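Local coordinates for maltose/maltodextrin-binding protein (Thermus thermophilus, PDB 2GH9), which binds maltotriose and probably serves as the periplasmic receptor for this sugar, as in related solute-binding proteins of maltodextrin uptake, at residues F111-A116 / D155-F160; P264-Q269 / K327-G332. All blocks are in the same frame, centred on the assembly; numbering follows the deposited sequence.

Contact 1 (F111-A116 / D155-F160); sequences FAESVA and DPYFNF. With GLC (alpha-D-glucopyranose), chain B; GLC (alpha-D-glucopyranose), chain C.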
# COMPACT_ATOMS: atom_id res chain seq x y z
N PHE A 111 5.40 8.84 3.65
CA PHE A 111 4.59 8.89 2.43
C PHE A 111 3.25 8.22 2.60
O PHE A 111 3.10 7.26 3.38
CB PHE A 111 5.34 8.21 1.27
CG PHE A 111 6.79 8.60 1.17
CD1 PHE A 111 7.14 9.88 0.77
CD2 PHE A 111 7.79 7.70 1.48
CE1 PHE A 111 8.49 10.26 0.71
CE2 PHE A 111 9.13 8.07 1.40
CZ PHE A 111 9.46 9.35 1.01
N ALA A 112 2.25 8.76 1.92
CA ALA A 112 0.92 8.17 1.90
C ALA A 112 0.66 7.64 0.51
O ALA A 112 1.19 8.15 -0.48
CB ALA A 112 -0.12 9.21 2.29
N GLU A 113 -0.16 6.59 0.43
CA GLU A 113 -0.40 5.91 -0.82
C GLU A 113 -1.73 5.18 -0.77
O GLU A 113 -2.22 4.85 0.29
CB GLU A 113 0.70 4.89 -1.06
CG GLU A 113 0.80 3.83 0.04
CD GLU A 113 2.04 3.00 -0.04
OE1 GLU A 113 2.94 3.41 -0.78
OE2 GLU A 113 2.12 1.92 0.61
N SER A 114 -2.26 4.90 -1.95
CA SER A 114 -3.41 4.02 -2.08
C SER A 114 -3.42 3.52 -3.50
O SER A 114 -2.79 4.12 -4.37
CB SER A 114 -4.72 4.78 -1.78
OG SER A 114 -5.17 5.51 -2.90
N VAL A 115 -4.15 2.44 -3.76
CA VAL A 115 -4.45 2.10 -5.14
C VAL A 115 -5.47 3.06 -5.72
O VAL A 115 -6.21 3.76 -5.01
CB VAL A 115 -4.92 0.60 -5.32
CG1 VAL A 115 -3.80 -0.35 -4.91
CG2 VAL A 115 -6.25 0.32 -4.57
N ALA A 116 -5.47 3.10 -7.05
CA ALA A 116 -6.38 3.92 -7.83
C ALA A 116 -6.43 3.39 -9.27
O ALA A 116 -5.62 2.55 -9.67
CB ALA A 116 -5.93 5.37 -7.84
N ASP A 155 -4.77 -10.47 -4.84
CA ASP A 155 -4.27 -9.75 -3.66
C ASP A 155 -5.39 -9.09 -2.78
O ASP A 155 -6.18 -8.30 -3.27
CB ASP A 155 -3.25 -8.72 -4.14
CG ASP A 155 -2.40 -8.14 -3.02
OD1 ASP A 155 -2.98 -7.55 -2.10
OD2 ASP A 155 -1.14 -8.23 -3.08
N PRO A 156 -5.43 -9.41 -1.48
CA PRO A 156 -6.51 -8.87 -0.61
C PRO A 156 -6.51 -7.33 -0.40
O PRO A 156 -7.57 -6.67 -0.45
CB PRO A 156 -6.28 -9.61 0.73
CG PRO A 156 -4.90 -10.11 0.68
CD PRO A 156 -4.49 -10.27 -0.75
N TYR A 157 -5.32 -6.76 -0.18
CA TYR A 157 -5.13 -5.29 -0.21
C TYR A 157 -5.68 -4.61 -1.48
O TYR A 157 -6.41 -3.63 -1.40
CB TYR A 157 -3.63 -4.99 -0.07
CG TYR A 157 -3.23 -3.54 -0.20
CD1 TYR A 157 -3.17 -2.73 0.91
CD2 TYR A 157 -2.85 -3.00 -1.43
CE1 TYR A 157 -2.77 -1.42 0.83
CE2 TYR A 157 -2.47 -1.69 -1.55
CZ TYR A 157 -2.41 -0.89 -0.40
OH TYR A 157 -2.03 0.43 -0.45
N PHE A 158 -5.34 -5.12 -2.66
CA PHE A 158 -5.81 -4.50 -3.92
C PHE A 158 -7.34 -4.53 -4.06
O PHE A 158 -7.96 -3.61 -4.60
CB PHE A 158 -5.16 -5.20 -5.12
CG PHE A 158 -3.79 -4.71 -5.43
CD1 PHE A 158 -3.58 -3.87 -6.51
CD2 PHE A 158 -2.71 -5.08 -4.65
CE1 PHE A 158 -2.32 -3.42 -6.80
CE2 PHE A 158 -1.45 -4.61 -4.94
CZ PHE A 158 -1.25 -3.80 -6.03
N ASN A 159 -7.94 -5.60 -3.53
CA ASN A 159 -9.38 -5.83 -3.58
C ASN A 159 -10.20 -5.19 -2.46
O ASN A 159 -11.42 -5.19 -2.55
CB ASN A 159 -9.67 -7.33 -3.60
CG ASN A 159 -9.42 -7.93 -4.94
OD1 ASN A 159 -10.09 -7.59 -5.91
ND2 ASN A 159 -8.42 -8.79 -5.04
N PHE A 160 -9.55 -4.67 -1.41
CA PHE A 160 -10.30 -4.10 -0.30
C PHE A 160 -11.36 -3.09 -0.75
O PHE A 160 -12.47 -3.09 -0.23
CB PHE A 160 -9.42 -3.48 0.79
CG PHE A 160 -10.23 -2.73 1.81
CD1 PHE A 160 -11.05 -3.43 2.70
CD2 PHE A 160 -10.23 -1.34 1.85
CE1 PHE A 160 -11.81 -2.75 3.63
CE2 PHE A 160 -11.02 -0.67 2.77
CZ PHE A 160 -11.81 -1.37 3.65
C1 GLC B . 2.06 -2.17 -2.11
C2 GLC B . 1.73 -1.38 -0.85
C3 GLC B . 1.66 -2.34 0.35
C4 GLC B . 0.75 -3.53 0.12
C5 GLC B . 1.09 -4.20 -1.21
C6 GLC B . 0.07 -5.30 -1.54
O2 GLC B . 2.75 -0.40 -0.62
O3 GLC B . 1.26 -1.64 1.51
O4 GLC B . 0.87 -4.47 1.20
O5 GLC B . 1.11 -3.24 -2.28
O6 GLC B . 0.64 -6.33 -2.36
C1 GLC C . -0.31 -4.58 2.00
C2 GLC C . 0.17 -4.63 3.44
C3 GLC C . 0.95 -5.90 3.70
C4 GLC C . 0.11 -7.10 3.28
C5 GLC C . -0.37 -6.99 1.82
C6 GLC C . -1.33 -8.12 1.41
O2 GLC C . 0.98 -3.48 3.73
O3 GLC C . 1.29 -5.99 5.08
O4 GLC C . 0.91 -8.27 3.46
O5 GLC C . -1.07 -5.76 1.65
O6 GLC C . -1.36 -8.22 -0.01
O HOH W 1 -0.26 0.64 1.39
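Val115 reaches helix 156-166 with CG1, which stands anti to its own carbonyl carbon (chi1 -63°), while Tyr157 puts CG anti to its backbone N (chi1 175°) and slides past the valine in the opposite direction. CG1 lies over one face of the Phe158 ring, offset toward the rim, in a CH-pi contact 4.2 Å from the centroid. The same methyl group approaches CE2 of Tyr157 obliquely at 3.9 Å, so one branch serves both aromatics. Maltotriose completes the contact. C4 of the chain B glucose sits 3.8 Å above the centre of the Tyr157 ring, the sugar-on-aromatic packing familiar from carbohydrate-binding proteins. Two carboxylates of the segments accept from this sugar: its O2 donates to Glu113 OE2 at 2.7 Å, and its O6 donates to Asp155 OD2. Arg305 forms a salt bridge with OE1 of Glu113, which probably stabilises its negative charge. The other oxygen of Asp155, OD1, takes O6 of the chain C glucose at 2.7 Å and also accepts a weak capping bond from Phe158 N at the start of the helix. One water joins Glu113 OE2, Tyr157 OH and the chain B glucose O3. An alanine in place of Tyr157 would probably leave the glucose without its aromatic platform and the water without a phenolic partner. The carboxylates thus take the sugar hydroxyls, while the Tyr157 ring packs on its carbons.

Contact 2 (P264-Q269 / K327-G332); sequences PFLGVQ and KVFPLG
Leu266 and Phe329 make the close-packed part of this contact, their side chains crossing obliquely. CG of Leu266 stands anti to the carbonyl carbon (chi1 -54°). CD1 and CD2 of the leucine both rest against Phe329 O, CD1 at 3.5 Å, and CD2 alone also meets the ring, approaching it at a slant to come 3.5 Å from Phe329 CD1. That carbonyl, Phe329 O, is also the acceptor for Gly332 N at 3.1 Å, a bond that helps close the short 3-10 turn of 329-331. Gly332 makes the closest approach of the two segments, with its CA 2.9 Å from Pro264 O; a side chain there would point toward the strand and run into the same oxygen. Packing slackens around the proline ring, where Pro264 CG meets Val328 CG1 at 4.0 Å and Pro264 CD lies 4.4 Å from Leu331 CB. Beyond it the turn faces solvent: Pro330 is exposed and directed away from the strand, and Lys327 is exposed as well. The contact thus lays the loop after helix 320-326 against the start of strand 265-273, just where strand 333-334 begins to pair with it in parallel; backbone hydrogen bonds link Pro264 and Leu266 with Ala333, while Val328 also touches Ser114 near the end of strand 104-113.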
# COMPACT_ATOMS: atom_id res chain seq x y z
N PRO A 264 -10.42 2.70 -1.32
CA PRO A 264 -9.26 1.84 -1.03
C PRO A 264 -8.71 1.99 0.39
O PRO A 264 -9.06 2.94 1.07
CB PRO A 264 -8.21 2.35 -2.03
CG PRO A 264 -8.50 3.86 -2.06
CD PRO A 264 -10.01 3.97 -1.97
N PHE A 265 -7.83 1.07 0.80
CA PHE A 265 -6.96 1.30 1.95
C PHE A 265 -6.04 2.50 1.71
O PHE A 265 -5.53 2.70 0.60
CB PHE A 265 -6.05 0.10 2.24
CG PHE A 265 -6.71 -1.05 2.96
CD1 PHE A 265 -7.42 -0.84 4.14
CD2 PHE A 265 -6.54 -2.36 2.50
CE1 PHE A 265 -7.98 -1.91 4.84
CE2 PHE A 265 -7.09 -3.44 3.21
CZ PHE A 265 -7.82 -3.21 4.38
N LEU A 266 -5.83 3.30 2.75
CA LEU A 266 -4.77 4.28 2.81
C LEU A 266 -3.64 3.60 3.56
O LEU A 266 -3.85 2.91 4.57
CB LEU A 266 -5.23 5.57 3.51
CG LEU A 266 -6.50 6.18 2.89
CD1 LEU A 266 -7.07 7.32 3.73
CD2 LEU A 266 -6.27 6.65 1.46
N GLY A 267 -2.45 3.72 3.00
CA GLY A 267 -1.27 3.14 3.58
C GLY A 267 -0.32 4.28 3.86
O GLY A 267 -0.23 5.20 3.06
N VAL A 268 0.37 4.21 4.98
CA VAL A 268 1.44 5.14 5.28
C VAL A 268 2.74 4.37 5.33
O VAL A 268 2.86 3.37 6.06
CB VAL A 268 1.20 5.89 6.61
CG1 VAL A 268 2.30 6.88 6.84
CG2 VAL A 268 -0.15 6.58 6.59
N GLN A 269 3.70 4.82 4.52
CA GLN A 269 5.04 4.29 4.55
C GLN A 269 5.90 5.15 5.49
O GLN A 269 5.88 6.36 5.39
CB GLN A 269 5.65 4.27 3.16
CG GLN A 269 4.94 3.36 2.16
CD GLN A 269 5.37 1.91 2.22
OE1 GLN A 269 6.49 1.59 2.62
NE2 GLN A 269 4.48 1.01 1.82
N LYS A 327 -7.94 13.37 -4.61
CA LYS A 327 -9.33 13.10 -4.89
C LYS A 327 -9.67 11.64 -4.58
O LYS A 327 -10.84 11.28 -4.54
CB LYS A 327 -9.63 13.46 -6.35
CG LYS A 327 -9.58 15.00 -6.63
CD LYS A 327 -10.81 15.71 -6.00
CE LYS A 327 -10.59 17.24 -5.71
NZ LYS A 327 -9.82 17.53 -4.46
N VAL A 328 -8.65 10.82 -4.35
CA VAL A 328 -8.83 9.40 -4.05
C VAL A 328 -8.74 9.15 -2.55
O VAL A 328 -9.55 8.42 -1.99
CB VAL A 328 -7.81 8.51 -4.83
CG1 VAL A 328 -7.89 7.05 -4.36
CG2 VAL A 328 -8.02 8.61 -6.32
N PHE A 329 -7.77 9.78 -1.87
CA PHE A 329 -7.58 9.49 -0.43
C PHE A 329 -8.80 9.67 0.44
O PHE A 329 -9.03 8.88 1.34
CB PHE A 329 -6.41 10.29 0.17
CG PHE A 329 -5.03 9.87 -0.32
CD1 PHE A 329 -4.83 8.69 -1.05
CD2 PHE A 329 -3.93 10.66 -0.02
CE1 PHE A 329 -3.56 8.34 -1.48
CE2 PHE A 329 -2.67 10.32 -0.45
CZ PHE A 329 -2.47 9.15 -1.17
N PRO A 330 -9.60 10.73 0.21
CA PRO A 330 -10.80 10.89 1.04
C PRO A 330 -11.86 9.80 0.91
O PRO A 330 -12.73 9.70 1.77
CB PRO A 330 -11.37 12.23 0.57
CG PRO A 330 -10.21 12.94 -0.00
CD PRO A 330 -9.44 11.85 -0.72
N LEU A 331 -11.78 9.00 -0.15
CA LEU A 331 -12.69 7.86 -0.32
C LEU A 331 -12.33 6.65 0.54
O LEU A 331 -13.16 5.77 0.79
CB LEU A 331 -12.72 7.45 -1.78
CG LEU A 331 -13.00 8.53 -2.81
CD1 LEU A 331 -12.90 7.92 -4.19
CD2 LEU A 331 -14.34 9.26 -2.57
N GLY A 332 -11.08 6.62 1.03
CA GLY A 332 -10.50 5.44 1.63
C GLY A 332 -10.56 5.36 3.15
O GLY A 332 -11.13 6.24 3.80

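How the contacts relate
Followed from the N terminus, the two contacts come in series. Contact 1 closes a loop of 38 residues between strand 104-113 and helix 156-166, and is complete before contact 2 opens at Pro264; contact 2 then spans 57 residues, mostly helical, to reach the turn before strand 333-334. Neither loop encloses or crosses the other, yet their centres lie only about 8 Å apart, because strands 104-113 and 265-273 are antiparallel neighbours in one sheet. Phe111 pairs with Gln269 through the backbone, Glu113 OE2 with Gln269 NE2, and Phe160 stacks on Phe265. Contact 1 thus joins the end of strand 104-113 to the sugar-binding helix, and contact 2 joins strand 265-273 to the turn leading into strand 333-334.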